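Local coordinates for protein beta-hexosaminidase (Neisseria gonorrhoeae, PDB 6JTJ) that probably cleaves terminal beta-1,4-linked N-acetylglucosamine from peptide-linked peptidoglycan fragments during cell-wall recycling, as a family 3 glycoside hydrolase of the NagZ type, at residues Phe75-Gln80 and Val324-Asp329; Glu83-Leu88 and Ser155-Asp160; Gln264-Thr267 and Phe272-Ile275; Cys319-Val324 and Gly348-Met353. All blocks are in the same frame, centred on the assembly; numbering follows the deposited sequence.

Interaction 1: residues Phe75-Gln80 and Val324-Asp329; sequences FRRNFQ and VCNRPD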
loop_
_atom_site.group_PDB
_atom_site.type_symbol
_atom_site.label_atom_id
_atom_site.label_comp_id
_atom_site.label_asym_id
_atom_site.label_seq_id
_atom_site.Cartn_x
_atom_site.Cartn_y
_atom_site.Cartn_z
ATOM N N PHE C 75 3.856 5.922 -16.365
ATOM C CA PHE C 75 2.734 5.612 -15.497
ATOM C C PHE C 75 1.461 5.592 -16.328
ATOM O O PHE C 75 1.490 5.888 -17.521
ATOM C CB PHE C 75 2.625 6.660 -14.395
ATOM C CG PHE C 75 3.788 6.656 -13.451
ATOM C CD1 PHE C 75 3.867 5.722 -12.444
ATOM C CD2 PHE C 75 4.813 7.576 -13.590
ATOM C CE1 PHE C 75 4.926 5.716 -11.574
ATOM C CE2 PHE C 75 5.885 7.571 -12.731
ATOM C CZ PHE C 75 5.936 6.642 -11.713
ATOM N N ARG C 76 0.337 5.267 -15.689
ATOM C CA ARG C 76 -0.932 5.192 -16.398
ATOM C C ARG C 76 -1.320 6.529 -17.056
ATOM O O ARG C 76 -1.920 6.529 -18.106
ATOM C CB ARG C 76 -2.054 4.718 -15.479
ATOM C CG ARG C 76 -3.381 4.507 -16.203
ATOM C CD ARG C 76 -4.394 3.752 -15.369
ATOM N NE ARG C 76 -4.034 2.343 -15.190
ATOM C CZ ARG C 76 -4.717 1.479 -14.440
ATOM N NH1 ARG C 76 -5.830 1.858 -13.811
ATOM N NH2 ARG C 76 -4.290 0.225 -14.305
ATOM N N ARG C 77 -0.970 7.648 -16.428
ATOM C CA ARG C 77 -1.275 8.978 -16.976
ATOM C C ARG C 77 -0.563 9.258 -18.300
ATOM O O ARG C 77 -0.917 10.198 -19.006
ATOM C CB ARG C 77 -0.896 10.082 -15.982
ATOM C CG ARG C 77 0.592 10.192 -15.720
ATOM C CD ARG C 77 0.921 11.404 -14.876
ATOM N NE ARG C 77 2.362 11.644 -14.910
ATOM C CZ ARG C 77 3.229 11.191 -14.012
ATOM N NH1 ARG C 77 2.821 10.490 -12.958
ATOM N NH2 ARG C 77 4.519 11.464 -14.151
ATOM N N ASN C 78 0.436 8.446 -18.629
ATOM C CA ASN C 78 1.149 8.575 -19.890
ATOM C C ASN C 78 0.576 7.673 -20.970
ATOM O O ASN C 78 1.141 7.586 -22.063
ATOM C CB ASN C 78 2.623 8.237 -19.699
ATOM C CG ASN C 78 3.263 9.031 -18.600
ATOM O OD1 ASN C 78 3.796 8.468 -17.644
ATOM N ND2 ASN C 78 3.217 10.358 -18.713
ATOM N N PHE C 79 -0.544 7.009 -20.688
ATOM C CA PHE C 79 -1.062 6.010 -21.605
ATOM C C PHE C 79 -2.490 6.307 -22.042
ATOM O O PHE C 79 -3.404 6.391 -21.220
ATOM C CB PHE C 79 -1.024 4.626 -20.980
ATOM C CG PHE C 79 -1.468 3.541 -21.902
ATOM C CD1 PHE C 79 -0.674 3.177 -22.969
ATOM C CD2 PHE C 79 -2.671 2.878 -21.703
ATOM C CE1 PHE C 79 -1.058 2.163 -23.831
ATOM C CE2 PHE C 79 -3.062 1.864 -22.549
ATOM C CZ PHE C 79 -2.253 1.510 -23.620
ATOM N N GLN C 80 -2.654 6.414 -23.357
ATOM C CA GLN C 80 -3.941 6.616 -24.019
ATOM C C GLN C 80 -4.298 5.334 -24.765
ATOM O O GLN C 80 -5.342 4.731 -24.545
ATOM C CB GLN C 80 -3.797 7.775 -24.996
ATOM C CG GLN C 80 -4.977 8.706 -25.073
ATOM C CD GLN C 80 -4.645 9.972 -25.839
ATOM O OE1 GLN C 80 -3.755 9.989 -26.701
ATOM N NE2 GLN C 80 -5.372 11.041 -25.539
ATOM N N VAL C 324 13.005 10.125 -9.487
ATOM C CA VAL C 324 12.337 11.355 -9.074
ATOM C C VAL C 324 11.068 11.470 -9.879
ATOM O O VAL C 324 11.104 11.891 -11.021
ATOM C CB VAL C 324 13.230 12.590 -9.302
ATOM C CG1 VAL C 324 12.611 13.827 -8.663
ATOM C CG2 VAL C 324 14.623 12.363 -8.726
ATOM N N CYS C 325 9.957 11.057 -9.278
ATOM C CA CYS C 325 8.700 10.922 -9.970
ATOM C C CYS C 325 7.684 11.984 -9.579
ATOM O O CYS C 325 7.637 12.436 -8.449
ATOM C CB CYS C 325 8.109 9.543 -9.676
ATOM S SG CYS C 325 9.263 8.190 -10.022
ATOM N N ASN C 326 6.850 12.350 -10.539
ATOM C CA ASN C 326 5.739 13.299 -10.352
ATOM C C ASN C 326 6.163 14.707 -9.948
ATOM O O ASN C 326 5.339 15.456 -9.451
ATOM C CB ASN C 326 4.729 12.769 -9.311
ATOM C CG ASN C 326 4.438 11.291 -9.473
ATOM O OD1 ASN C 326 4.031 10.854 -10.542
ATOM N ND2 ASN C 326 4.653 10.509 -8.411
ATOM N N ARG C 327 7.438 15.054 -10.117
ATOM C CA ARG C 327 7.955 16.321 -9.616
ATOM C C ARG C 327 9.023 16.875 -10.546
ATOM O O ARG C 327 10.206 16.925 -10.199
ATOM C CB ARG C 327 8.510 16.156 -8.200
ATOM C CG ARG C 327 7.460 15.842 -7.141
ATOM C CD ARG C 327 6.440 16.965 -6.962
ATOM N NE ARG C 327 7.087 18.191 -6.505
ATOM C CZ ARG C 327 7.387 18.471 -5.236
ATOM N NH1 ARG C 327 7.073 17.628 -4.256
ATOM N NH2 ARG C 327 7.996 19.615 -4.942
ATOM N N PRO C 328 8.611 17.298 -11.744
ATOM C CA PRO C 328 9.583 17.879 -12.669
ATOM C C PRO C 328 10.297 19.138 -12.118
ATOM O O PRO C 328 11.426 19.446 -12.525
ATOM C CB PRO C 328 8.738 18.204 -13.902
ATOM C CG PRO C 328 7.316 18.184 -13.449
ATOM C CD PRO C 328 7.257 17.215 -12.319
ATOM N N ASP C 329 9.652 19.832 -11.183
ATOM C CA ASP C 329 10.289 20.933 -10.469
ATOM C C ASP C 329 11.512 20.476 -9.673
ATOM O O ASP C 329 12.528 21.173 -9.640
ATOM C CB ASP C 329 9.284 21.646 -9.535
ATOM C CG ASP C 329 8.659 20.710 -8.507
ATOM O OD1 ASP C 329 8.040 19.701 -8.916
ATOM O OD2 ASP C 329 8.812 20.964 -7.292
#

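Interaction 2: residues Glu83-Leu88 and Ser155-Asp160; sequences EQLKTL and SACGID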
loop_
_atom_site.group_PDB
_atom_site.type_symbol
_atom_site.label_atom_id
_atom_site.label_comp_id
_atom_site.label_asym_id
_atom_site.label_seq_id
_atom_site.Cartn_x
_atom_site.Cartn_y
_atom_site.Cartn_z
ATOM N N GLU C 83 -0.885 3.071 -29.963
ATOM C CA GLU C 83 -0.275 3.887 -31.001
ATOM C C GLU C 83 0.281 5.188 -30.421
ATOM O O GLU C 83 1.398 5.600 -30.748
ATOM C CB GLU C 83 -1.257 4.115 -32.171
ATOM C CG GLU C 83 -1.505 2.849 -33.010
ATOM C CD GLU C 83 -0.219 2.147 -33.466
ATOM O OE1 GLU C 83 0.651 2.810 -34.088
ATOM O OE2 GLU C 83 -0.065 0.929 -33.203
ATOM N N GLN C 84 -0.465 5.816 -29.521
ATOM C CA GLN C 84 0.060 6.986 -28.819
ATOM C C GLN C 84 1.337 6.637 -28.022
ATOM O O GLN C 84 2.325 7.388 -28.050
ATOM C CB GLN C 84 -1.029 7.614 -27.937
ATOM C CG GLN C 84 -0.527 8.537 -26.833
ATOM C CD GLN C 84 -0.137 7.779 -25.572
ATOM O OE1 GLN C 84 -0.728 6.741 -25.252
ATOM N NE2 GLN C 84 0.879 8.274 -24.866
ATOM N N LEU C 85 1.324 5.492 -27.338
ATOM C CA LEU C 85 2.477 5.070 -26.526
ATOM C C LEU C 85 3.728 4.903 -27.388
ATOM O O LEU C 85 4.815 5.340 -27.014
ATOM C CB LEU C 85 2.170 3.769 -25.765
ATOM C CG LEU C 85 3.269 3.206 -24.843
ATOM C CD1 LEU C 85 3.639 4.220 -23.775
ATOM C CD2 LEU C 85 2.843 1.892 -24.200
ATOM N N LYS C 86 3.560 4.265 -28.537
ATOM C CA LYS C 86 4.660 4.087 -29.489
ATOM C C LYS C 86 5.246 5.412 -29.936
ATOM O O LYS C 86 6.455 5.546 -30.047
ATOM C CB LYS C 86 4.189 3.305 -30.706
ATOM C CG LYS C 86 3.950 1.839 -30.414
ATOM C CD LYS C 86 3.186 1.168 -31.543
ATOM C CE LYS C 86 3.377 -0.331 -31.499
ATOM N NZ LYS C 86 2.356 -1.053 -32.296
ATOM N N THR C 87 4.379 6.377 -30.200
ATOM C CA THR C 87 4.813 7.713 -30.591
ATOM C C THR C 87 5.590 8.371 -29.455
ATOM O O THR C 87 6.630 8.991 -29.673
ATOM C CB THR C 87 3.598 8.599 -30.932
ATOM O OG1 THR C 87 2.728 7.885 -31.814
ATOM C CG2 THR C 87 4.025 9.877 -31.595
ATOM N N LEU C 88 5.072 8.215 -28.242
ATOM C CA LEU C 88 5.729 8.750 -27.068
ATOM C C LEU C 88 7.117 8.143 -26.861
ATOM O O LEU C 88 8.078 8.868 -26.643
ATOM C CB LEU C 88 4.861 8.531 -25.823
ATOM C CG LEU C 88 5.470 8.957 -24.496
ATOM C CD1 LEU C 88 5.873 10.420 -24.551
ATOM C CD2 LEU C 88 4.488 8.700 -23.358
ATOM N N SER C 155 7.481 -4.530 -25.091
ATOM C CA SER C 155 8.580 -4.354 -26.031
ATOM C C SER C 155 8.094 -3.790 -27.374
ATOM O O SER C 155 8.759 -2.962 -27.978
ATOM C CB SER C 155 9.308 -5.676 -26.250
ATOM O OG SER C 155 9.906 -6.135 -25.060
ATOM N N ALA C 156 6.901 -4.209 -27.792
ATOM C CA ALA C 156 6.277 -3.693 -29.013
ATOM C C ALA C 156 6.026 -2.208 -28.966
ATOM O O ALA C 156 5.856 -1.593 -30.021
ATOM C CB ALA C 156 4.971 -4.407 -29.277
ATOM N N CYS C 157 5.945 -1.644 -27.762
ATOM C CA CYS C 157 5.627 -0.253 -27.631
ATOM C C CYS C 157 6.849 0.584 -27.358
ATOM O O CYS C 157 6.728 1.775 -27.141
ATOM C CB CYS C 157 4.598 -0.069 -26.535
ATOM S SG CYS C 157 3.029 -0.913 -26.885
ATOM N N GLY C 158 8.030 -0.025 -27.372
ATOM C CA GLY C 158 9.285 0.709 -27.180
ATOM C C GLY C 158 9.753 0.819 -25.739
ATOM O O GLY C 158 10.604 1.651 -25.435
ATOM N N ILE C 159 9.202 -0.015 -24.860
ATOM C CA ILE C 159 9.558 -0.026 -23.446
ATOM C C ILE C 159 10.763 -0.937 -23.290
ATOM O O ILE C 159 10.844 -1.960 -23.948
ATOM C CB ILE C 159 8.413 -0.591 -22.584
ATOM C CG1 ILE C 159 7.088 0.166 -22.833
ATOM C CG2 ILE C 159 8.792 -0.590 -21.119
ATOM C CD1 ILE C 159 7.076 1.610 -22.422
ATOM N N ASP C 160 11.699 -0.588 -22.419
ATOM C CA ASP C 160 12.878 -1.448 -22.222
ATOM C C ASP C 160 12.682 -2.534 -21.168
ATOM O O ASP C 160 13.125 -3.663 -21.347
ATOM C CB ASP C 160 14.090 -0.608 -21.856
ATOM C CG ASP C 160 14.560 0.241 -23.008
ATOM O OD1 ASP C 160 15.076 -0.333 -23.990
ATOM O OD2 ASP C 160 14.431 1.474 -22.924
#

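Interaction 3: residues Gln264-Thr267 and Phe272-Ile275; sequences QVDT and FSEI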
loop_
_atom_site.group_PDB
_atom_site.type_symbol
_atom_site.label_atom_id
_atom_site.label_comp_id
_atom_site.label_asym_id
_atom_site.label_seq_id
_atom_site.Cartn_x
_atom_site.Cartn_y
_atom_site.Cartn_z
ATOM N N GLN C 264 18.265 -4.292 13.514
ATOM C CA GLN C 264 19.365 -5.184 13.877
ATOM C C GLN C 264 20.533 -5.135 12.903
ATOM O O GLN C 264 21.610 -5.635 13.216
ATOM C CB GLN C 264 18.879 -6.630 14.016
ATOM C CG GLN C 264 18.035 -6.870 15.257
ATOM C CD GLN C 264 17.978 -8.340 15.616
ATOM O OE1 GLN C 264 19.004 -9.014 15.678
ATOM N NE2 GLN C 264 16.772 -8.859 15.810
ATOM N N VAL C 265 20.311 -4.612 11.697
ATOM C CA VAL C 265 21.380 -4.517 10.708
ATOM C C VAL C 265 21.819 -3.070 10.549
ATOM O O VAL C 265 22.994 -2.809 10.372
ATOM C CB VAL C 265 20.950 -5.108 9.348
ATOM C CG1 VAL C 265 22.028 -4.904 8.283
ATOM C CG2 VAL C 265 20.639 -6.594 9.483
ATOM N N ASP C 266 20.868 -2.143 10.533
ATOM C CA ASP C 266 21.187 -0.740 10.331
ATOM C C ASP C 266 19.990 0.102 10.711
ATOM O O ASP C 266 18.836 -0.315 10.558
ATOM C CB ASP C 266 21.584 -0.456 8.859
ATOM C CG ASP C 266 22.251 0.901 8.673
ATOM O OD1 ASP C 266 22.340 1.675 9.638
ATOM O OD2 ASP C 266 22.691 1.218 7.556
ATOM N N THR C 267 20.276 1.294 11.217
ATOM C CA THR C 267 19.238 2.222 11.655
ATOM C C THR C 267 18.627 2.959 10.477
ATOM O O THR C 267 17.607 3.617 10.615
ATOM C CB THR C 267 19.814 3.272 12.616
ATOM O OG1 THR C 267 20.913 3.915 11.966
ATOM C CG2 THR C 267 20.294 2.605 13.892
ATOM N N PHE C 272 18.955 3.731 1.773
ATOM C CA PHE C 272 19.914 4.743 2.182
ATOM C C PHE C 272 20.970 4.109 3.084
ATOM O O PHE C 272 21.622 4.802 3.832
ATOM C CB PHE C 272 19.202 5.850 2.962
ATOM C CG PHE C 272 18.182 6.608 2.177
ATOM C CD1 PHE C 272 18.553 7.685 1.383
ATOM C CD2 PHE C 272 16.841 6.296 2.275
ATOM C CE1 PHE C 272 17.610 8.435 0.691
ATOM C CE2 PHE C 272 15.887 7.023 1.558
ATOM C CZ PHE C 272 16.267 8.105 0.777
ATOM N N SER C 273 21.171 2.804 2.982
ATOM C CA SER C 273 22.100 2.104 3.876
ATOM C C SER C 273 23.294 1.494 3.152
ATOM O O SER C 273 23.128 0.562 2.370
ATOM C CB SER C 273 21.370 0.982 4.596
ATOM O OG SER C 273 22.285 0.149 5.295
ATOM N N GLU C 274 24.491 2.000 3.438
ATOM C CA GLU C 274 25.744 1.426 2.925
ATOM C C GLU C 274 25.877 -0.025 3.300
ATOM O O GLU C 274 26.372 -0.836 2.528
ATOM C CB GLU C 274 26.958 2.147 3.501
ATOM C CG GLU C 274 27.185 3.539 2.962
ATOM C CD GLU C 274 28.522 4.119 3.412
ATOM O OE1 GLU C 274 28.856 4.001 4.616
ATOM O OE2 GLU C 274 29.244 4.688 2.569
ATOM N N ILE C 275 25.450 -0.350 4.511
ATOM C CA ILE C 275 25.530 -1.720 4.989
ATOM C C ILE C 275 24.696 -2.632 4.069
ATOM O O ILE C 275 25.210 -3.617 3.530
ATOM C CB ILE C 275 25.094 -1.814 6.471
ATOM C CG1 ILE C 275 26.126 -1.092 7.365
ATOM C CG2 ILE C 275 24.964 -3.266 6.902
ATOM C CD1 ILE C 275 25.642 -0.761 8.760
#

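Interaction 4: residues Cys319-Val324 and Gly348-Met353; sequences CDIVLV and GRWQYM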
loop_
_atom_site.group_PDB
_atom_site.type_symbol
_atom_site.label_atom_id
_atom_site.label_comp_id
_atom_site.label_asym_id
_atom_site.label_seq_id
_atom_site.Cartn_x
_atom_site.Cartn_y
_atom_site.Cartn_z
ATOM N N CYS C 319 23.309 3.545 -4.310
ATOM C CA CYS C 319 22.415 3.563 -5.461
ATOM C C CYS C 319 23.130 4.078 -6.698
ATOM O O CYS C 319 23.922 5.013 -6.609
ATOM C CB CYS C 319 21.215 4.459 -5.206
ATOM S SG CYS C 319 20.204 3.994 -3.793
ATOM N N ASP C 320 22.859 3.450 -7.845
ATOM C CA ASP C 320 23.394 3.876 -9.137
ATOM C C ASP C 320 22.546 4.979 -9.724
ATOM O O ASP C 320 23.076 5.924 -10.326
ATOM C CB ASP C 320 23.390 2.716 -10.133
ATOM C CG ASP C 320 24.343 1.624 -9.761
ATOM O OD1 ASP C 320 25.566 1.868 -9.758
ATOM O OD2 ASP C 320 23.885 0.500 -9.482
ATOM N N ILE C 321 21.230 4.849 -9.577
ATOM C CA ILE C 321 20.280 5.667 -10.289
ATOM C C ILE C 321 19.160 6.098 -9.342
ATOM O O ILE C 321 18.601 5.270 -8.636
ATOM C CB ILE C 321 19.658 4.882 -11.446
ATOM C CG1 ILE C 321 20.699 4.585 -12.529
ATOM C CG2 ILE C 321 18.487 5.639 -12.066
ATOM C CD1 ILE C 321 20.353 3.413 -13.436
ATOM N N VAL C 322 18.858 7.391 -9.312
ATOM C CA VAL C 322 17.827 7.901 -8.434
ATOM C C VAL C 322 16.552 8.164 -9.213
ATOM O O VAL C 322 16.585 8.669 -10.329
ATOM C CB VAL C 322 18.257 9.171 -7.652
ATOM C CG1 VAL C 322 19.406 8.862 -6.706
ATOM C CG2 VAL C 322 18.640 10.318 -8.574
ATOM N N LEU C 323 15.439 7.805 -8.603
ATOM C CA LEU C 323 14.129 8.000 -9.183
ATOM C C LEU C 323 13.507 9.259 -8.613
ATOM O O LEU C 323 13.488 9.432 -7.402
ATOM C CB LEU C 323 13.207 6.833 -8.844
ATOM C CG LEU C 323 13.063 5.759 -9.903
ATOM C CD1 LEU C 323 14.407 5.079 -10.115
ATOM C CD2 LEU C 323 11.986 4.749 -9.503
ATOM N N VAL C 324 13.005 10.125 -9.487
ATOM C CA VAL C 324 12.337 11.355 -9.074
ATOM C C VAL C 324 11.068 11.470 -9.879
ATOM O O VAL C 324 11.104 11.891 -11.021
ATOM C CB VAL C 324 13.230 12.590 -9.302
ATOM C CG1 VAL C 324 12.611 13.827 -8.663
ATOM C CG2 VAL C 324 14.623 12.363 -8.726
ATOM N N GLY C 348 27.475 0.572 -18.377
ATOM C CA GLY C 348 27.228 -0.847 -18.600
ATOM C C GLY C 348 25.978 -1.330 -17.883
ATOM O O GLY C 348 25.232 -2.171 -18.404
ATOM N N ARG C 349 25.754 -0.817 -16.674
ATOM C CA ARG C 349 24.556 -1.160 -15.908
ATOM C C ARG C 349 23.266 -0.701 -16.600
ATOM O O ARG C 349 22.295 -1.443 -16.629
ATOM C CB ARG C 349 24.664 -0.608 -14.479
ATOM C CG ARG C 349 25.597 -1.440 -13.623
ATOM C CD ARG C 349 25.904 -0.821 -12.274
ATOM N NE ARG C 349 26.787 -1.700 -11.507
ATOM C CZ ARG C 349 27.472 -1.333 -10.437
ATOM N NH1 ARG C 349 27.379 -0.096 -9.966
ATOM N NH2 ARG C 349 28.249 -2.206 -9.822
ATOM N N TRP C 350 23.241 0.522 -17.119
ATOM C CA TRP C 350 22.110 0.964 -17.941
ATOM C C TRP C 350 21.972 0.086 -19.195
ATOM O O TRP C 350 20.875 -0.289 -19.586
ATOM C CB TRP C 350 22.296 2.406 -18.425
ATOM C CG TRP C 350 21.849 3.561 -17.536
ATOM C CD1 TRP C 350 22.635 4.591 -17.095
ATOM C CD2 TRP C 350 20.518 3.862 -17.083
ATOM N NE1 TRP C 350 21.887 5.485 -16.383
ATOM C CE2 TRP C 350 20.583 5.082 -16.378
ATOM C CE3 TRP C 350 19.285 3.225 -17.213
ATOM C CZ2 TRP C 350 19.469 5.666 -15.788
ATOM C CZ3 TRP C 350 18.165 3.817 -16.634
ATOM C CH2 TRP C 350 18.266 5.019 -15.931
ATOM N N GLN C 351 23.091 -0.188 -19.857
ATOM C CA GLN C 351 23.054 -0.848 -21.153
ATOM C C GLN C 351 22.556 -2.279 -21.057
ATOM O O GLN C 351 21.844 -2.743 -21.936
ATOM C CB GLN C 351 24.432 -0.807 -21.861
ATOM C CG GLN C 351 24.395 -1.313 -23.328
ATOM C CD GLN C 351 23.200 -0.817 -24.211
ATOM O OE1 GLN C 351 22.643 0.285 -24.050
ATOM N NE2 GLN C 351 22.795 -1.668 -25.154
ATOM N N TYR C 352 22.930 -2.970 -19.991
ATOM C CA TYR C 352 22.417 -4.307 -19.719
ATOM C C TYR C 352 20.871 -4.348 -19.703
ATOM O O TYR C 352 20.281 -5.359 -20.059
ATOM C CB TYR C 352 22.978 -4.805 -18.392
ATOM C CG TYR C 352 22.694 -6.263 -18.082
ATOM C CD1 TYR C 352 23.290 -7.292 -18.820
ATOM C CD2 TYR C 352 21.851 -6.610 -17.039
ATOM C CE1 TYR C 352 23.042 -8.628 -18.521
ATOM C CE2 TYR C 352 21.598 -7.929 -16.729
ATOM C CZ TYR C 352 22.181 -8.936 -17.471
ATOM O OH TYR C 352 21.897 -10.241 -17.140
ATOM N N MET C 353 20.225 -3.237 -19.344
ATOM C CA MET C 353 18.754 -3.172 -19.301
ATOM C C MET C 353 18.080 -2.842 -20.635
ATOM O O MET C 353 16.856 -2.875 -20.717
ATOM C CB MET C 353 18.313 -2.151 -18.253
ATOM C CG MET C 353 18.689 -2.539 -16.822
ATOM S SD MET C 353 18.005 -1.396 -15.609
ATOM C CE MET C 353 18.541 0.212 -16.193
#

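Interaction 1: residues Phe75-Gln80 and Val324-Asp329
A polar bridge from Arg77 to Asn326, with a sulfur-aromatic contact of Phe75 and Cys325 beside it, joins two loops that follow strands 69-74 and 321-323 in the (beta/alpha)8-type barrel of this family 3 hydrolase. Arg77 NH1 donates to Asn326 OD1 at 2.7 Å, almost in line with the C=O bond but bent at the hydrogen (131°). The guanidinium and amide planes stand 67° apart, and the oxygen is tilted out of the guanidinium plane. Arg77 CG lies between its backbone N and carbonyl carbon (chi1 66°), and from there the extended chain carries the guanidinium across to the amide. Its NH2 turns to Asp50 in a salt bridge. Asp50 also accepts from the backbone N of Asn326, so one carboxylate ties both loops together, and Val225 of the second subunit packs on Asn326.

Cys325 SG meets the edge of the Phe75 ring, 4.0 Å from CZ. Phe75 also lies about 4 Å, side chain to sugar, from a bound N-acetylglucosamine, so the contact borders the sugar site. Phe75 N bonds Asn78 OD1 at the head of the short 3-10 turn 76-78. That turn leads to helix 82-94, while the loop of Cys325 and Asn326 runs into helix 328-335.

Interaction 2: residues Glu83-Leu88 and Ser155-Asp160
Glu83 O is gripped twice, by Thr87 OG1 at 2.9 Å and by Thr87 N, which reach it from opposite faces of its plane; the helical turn held this way brings Leu85 and Lys86 against Cys157. The lysine chain, extended beyond CG, puts CE 3.2 Å from Ala156 O, a close approach of a carbon beside the charged end to a carbonyl oxygen. Further back, CG rests 3.9 Å from Cys157 CA. At the tip, Lys86 NZ forms a salt bridge with Glu83 OE2 at 3.3 Å, coming to the syn side of the carboxylate, 25° out of its plane.

Leu85 supplies the apolar half. A chi1 of -179° aims its branch at the cysteine, where CD2 reaches Cys157 CB at 3.5 Å and SG at 3.9 Å. CB meets both CG and CD2 of Leu85, SG the CD2 methyl, while the lysine runs past Cys157 CA to the carbonyl of Ala156.

The backbone that receives these side chains is the Schellman motif ending helix 136-155. Gly158 has a positive phi of 90°, and its N bonds Ser155 O in a type I turn. Cys157 O accepts from Thr89 OG1, a further tie to helix 82-94.

Helix 359-367 closes in as well, His359 and Gln363 touching Lys86, and Val362 and Met366 touching Ala156. Beyond the turn, Ile159 packs on strand 101-108 and the chain enters strand 161-162, which pairs parallel with it; the contact therefore lies where helix 82-94 meets the connection between helix 136-155 and that sheet.

Interaction 3: residues Gln264-Thr267 and Phe272-Ile275
Asp266 and Ser273 point their side chains at one another across a short loop that folds back on the start of helix 274-284, where Ser273 is the N-cap. The serine hydroxyl donates to Asp266 OD2 at 2.5 Å, a short bond, and the carboxylate receives it on the anti lone pair, turned away from its other oxygen. With chi1 at -166° the carboxylate of Asp266 swings out from the loop to the helix start. Ser273 OG lies between the aspartate and the helix, where it also accepts from the backbone N of Trp276. One hydroxyl therefore gives its proton to the carboxylate and caps an amide of the first turn. The nearby helix N terminus would be expected to favour the charged form of Asp266.

The remaining oxygen, Asp266 OD1, turns back to its own loop, accepting weak bonds from the backbone N of Thr267 and of Lys268. The two oxygens thus face different ways, one to the helix and one to the chain that follows.

Ile275, in the first turn of the helix, crosses the aspartate at a slant, its CD1 3.8 Å from OD2 and 3.7 Å from Val265 O. With Val265 it makes the apolar side of the contact: the two side chains run past each other in opposite senses, and Trp276 and Ile280 of the same helix pack on Val265 too. Where the pair meets, Val265 CG1 rests 3.6 Å from Ile275 CG2.

Interaction 4: residues Cys319-Val324 and Gly348-Met353
Ile321 of strand 321-323 sends its side chain against one face of the indole of Trp350 from helix 346-352. From CB it divides into two branches. CG2 meets the outer rim of the six-membered ring, 3.8 Å from Trp350 CZ2, while CG1 passes the same CZ2 atom at 3.6 Å. The first torsion (chi1 -68°) turns CG1 to the indole, and the nearly straight second torsion then carries CD1 over that face. This terminal methyl sits 3.4 Å from the centroid of the six-membered ring and only 14° from its normal, a CH-pi contact. The two side chains approach from opposite directions, the isoleucine from the strand and the tryptophan from the helix, and the indole is fixed in rotation by its NE1, which bonds Gly45 O.

One residue earlier, Asp320 adds a charge pair. Arg349 NH1 donates to Asp320 OD1 at 2.7 Å, meeting the syn side, though the bond is bent and the two planes lie 58° apart. The arginine chain is extended from CG to NE and crosses the aspartate at about a right angle. OD1 also receives Asn343 ND2, and OD2 is held by a salt bridge with Arg282 and by the backbone N of Ile291, so this buried carboxylate has several donors around it. Such a set would be expected to keep it ionised.

Strand 321-323 runs parallel between strands 290-295 and 47-49; Phe292 and Met48 pack on Ile321, and helix 346-352 lies against this part of the sheet.

In the fold
From the N terminus, residues 75-80 come first and meet 324-329 far down the chain, so interaction 1 closes the longest loop and joins the connections after strands 69-74 and 321-323. Interactions 2 and 3 are nested inside it, one after the other: interaction 2 ties helix 82-94 to the end of helix 136-155, and interaction 3 seals a short loop before helix 274-284, across the chain's centre from interaction 2. Interaction 4 opens at 319-324, before interaction 1 closes, and ties strand 321-323 to helix 346-352; the two cross, sharing Val324. Interactions 1 and 2 touch, Asn78 O meeting Gln84 NE2; interactions 2 and 4 touch through Asp160 and Met353.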